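Local coordinates for glycolipid-binding domain-containing protein (Pseudomonas aeruginosa, PDB 2H1T), which is of uncertain function but adopts the new fold of its family and may take part in glycolipid metabolism, possibly by binding glycolipids, at the interface of chains A and B. Numbering follows the deposited sequence. Chains: chain A/B, Hypothetical protein.

The interface of chains A and B. Residues chain A 19-20, 106-107, 184-185; chain B 12-14.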
loop_
_atom_site.group_PDB
_atom_site.type_symbol
_atom_site.label_atom_id
_atom_site.label_comp_id
_atom_site.label_asym_id
_atom_site.label_seq_id
_atom_site.Cartn_x
_atom_site.Cartn_y
_atom_site.Cartn_z
ATOM N N SER A 19 0.928 -0.752 -9.450
ATOM C CA SER A 19 1.992 0.255 -9.626
ATOM C C SER A 19 2.074 1.153 -8.396
ATOM O O SER A 19 1.440 0.896 -7.332
ATOM C CB SER A 19 1.717 1.079 -10.912
ATOM O OG SER A 19 2.897 1.649 -11.514
ATOM N N SER A 20 2.800 2.239 -8.569
ATOM C CA SER A 20 3.004 3.199 -7.525
ATOM C C SER A 20 1.976 4.320 -7.525
ATOM O O SER A 20 1.388 4.685 -8.536
ATOM C CB SER A 20 4.393 3.814 -7.655
ATOM O OG SER A 20 4.637 4.266 -8.960
ATOM N N TRP A 106 13.892 5.433 -6.425
ATOM C CA TRP A 106 12.934 4.623 -7.227
ATOM C C TRP A 106 11.917 4.071 -6.230
ATOM O O TRP A 106 12.297 3.585 -5.167
ATOM C CB TRP A 106 13.620 3.436 -7.957
ATOM C CG TRP A 106 12.627 2.441 -8.486
ATOM C CD1 TRP A 106 12.183 1.269 -7.883
ATOM C CD2 TRP A 106 11.883 2.552 -9.713
ATOM N NE1 TRP A 106 11.197 0.679 -8.664
ATOM C CE2 TRP A 106 11.010 1.435 -9.790
ATOM C CE3 TRP A 106 11.847 3.506 -10.732
ATOM C CZ2 TRP A 106 10.138 1.241 -10.863
ATOM C CZ3 TRP A 106 10.976 3.304 -11.806
ATOM C CH2 TRP A 106 10.139 2.185 -11.854
ATOM N N PRO A 107 10.635 4.080 -6.585
ATOM C CA PRO A 107 10.024 4.641 -7.784
ATOM C C PRO A 107 9.449 6.032 -7.578
ATOM O O PRO A 107 8.304 6.177 -7.131
ATOM C CB PRO A 107 8.903 3.637 -8.059
ATOM C CG PRO A 107 8.500 3.148 -6.744
ATOM C CD PRO A 107 9.660 3.264 -5.819
ATOM N N LEU A 184 6.443 5.524 -17.634
ATOM C CA LEU A 184 6.745 5.169 -16.252
ATOM C C LEU A 184 5.882 5.896 -15.212
ATOM O O LEU A 184 5.431 5.250 -14.272
ATOM C CB LEU A 184 8.209 5.419 -15.911
ATOM C CG LEU A 184 9.181 4.412 -16.514
ATOM C CD1 LEU A 184 10.530 4.745 -15.975
ATOM C CD2 LEU A 184 8.816 3.033 -16.154
ATOM N N PHE A 185 5.717 7.214 -15.335
ATOM C CA PHE A 185 4.916 7.969 -14.368
ATOM C C PHE A 185 4.107 9.028 -15.042
ATOM O O PHE A 185 4.577 9.629 -16.052
ATOM C CB PHE A 185 5.802 8.653 -13.348
ATOM C CG PHE A 185 6.671 7.713 -12.584
ATOM C CD1 PHE A 185 6.161 6.991 -11.500
ATOM C CD2 PHE A 185 7.996 7.546 -12.921
ATOM C CE1 PHE A 185 6.971 6.114 -10.773
ATOM C CE2 PHE A 185 8.827 6.644 -12.184
ATOM C CZ PHE A 185 8.300 5.918 -11.124
ATOM N N GLY B 12 2.101 5.645 -11.189
ATOM C CA GLY B 12 2.949 4.822 -12.019
ATOM C C GLY B 12 2.201 4.264 -13.205
ATOM O O GLY B 12 0.992 3.950 -13.115
ATOM N N LEU B 13 2.928 4.119 -14.320
ATOM C CA LEU B 13 2.419 3.519 -15.552
ATOM C C LEU B 13 3.003 2.094 -15.743
ATOM O O LEU B 13 2.427 1.250 -16.409
ATOM C CB LEU B 13 2.737 4.431 -16.737
ATOM C CG LEU B 13 2.164 5.835 -16.634
ATOM C CD1 LEU B 13 2.560 6.792 -17.775
ATOM C CD2 LEU B 13 0.672 5.818 -16.456
ATOM N N TRP B 14 4.150 1.825 -15.136
ATOM C CA TRP B 14 4.686 0.488 -15.073
ATOM C C TRP B 14 3.730 -0.391 -14.267
ATOM O O TRP B 14 2.914 0.116 -13.490
ATOM C CB TRP B 14 6.089 0.517 -14.431
ATOM C CG TRP B 14 6.128 1.079 -12.987
ATOM C CD1 TRP B 14 6.154 2.381 -12.631
ATOM C CD2 TRP B 14 6.167 0.326 -11.744
ATOM N NE1 TRP B 14 6.182 2.505 -11.259
ATOM C CE2 TRP B 14 6.198 1.263 -10.693
ATOM C CE3 TRP B 14 6.154 -1.043 -11.431
ATOM C CZ2 TRP B 14 6.247 0.888 -9.349
ATOM C CZ3 TRP B 14 6.222 -1.413 -10.086
ATOM C CH2 TRP B 14 6.244 -0.450 -9.064
#
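The indole of B:Trp14 inserts into chain A between A:Trp106 on one face and A:Ser19 on the other. CZ2 of A:Trp106 lies over the middle of the B:Trp14 ring system, 3.9 Å from its CE2; the two indoles are inclined, and the benzo rim of A:Trp106 leans over the face of B:Trp14. On the opposite face the A:Ser19 hydroxyl OG sits 3.3 Å above the ring plane, displaced toward the rim. The same hydroxyl donates a short hydrogen bond to the B:Trp14 backbone carbonyl, OG to O 2.5 Å, and thereby touches both the ring and the main chain of one residue. OG, roughly anti to its own backbone N (chi1 -154°), is turned toward this carbonyl and ring face. The NE1 edge of the indole points toward the rim of the A:Phe185 face (planes 76°, edge-to-face), NE1 lying 3.7 Å from CE1. That indole nitrogen makes a weak, bent hydrogen bond to OG of A:Ser20, while the carbonyl oxygen of A:Leu184 lies in plane at the indole edge.

Main-chain bonds from the two residues before the tryptophan probably set its approach. A:Ser20 O accepts from B:Gly12 N, and A:Leu184 O from B:Leu13 N at 2.7 Å; B:Gly12 also pairs with A:Phe185 in an antiparallel bridge, where strand 6-12 of chain B meets strand 185-187 of chain A. The interface is two-fold symmetric, consistent with a reciprocal dimer, although the structure alone does not show that it forms in solution. A:Pro107, after a cis peptide bond, places CB 3.5 Å above the centre of the A:Trp106 indole, on the side that faces B:Trp14. The same CB reaches CZ2 of B:Trp14 at 4.0 Å and meets the edge of the A:Phe185 ring in plane.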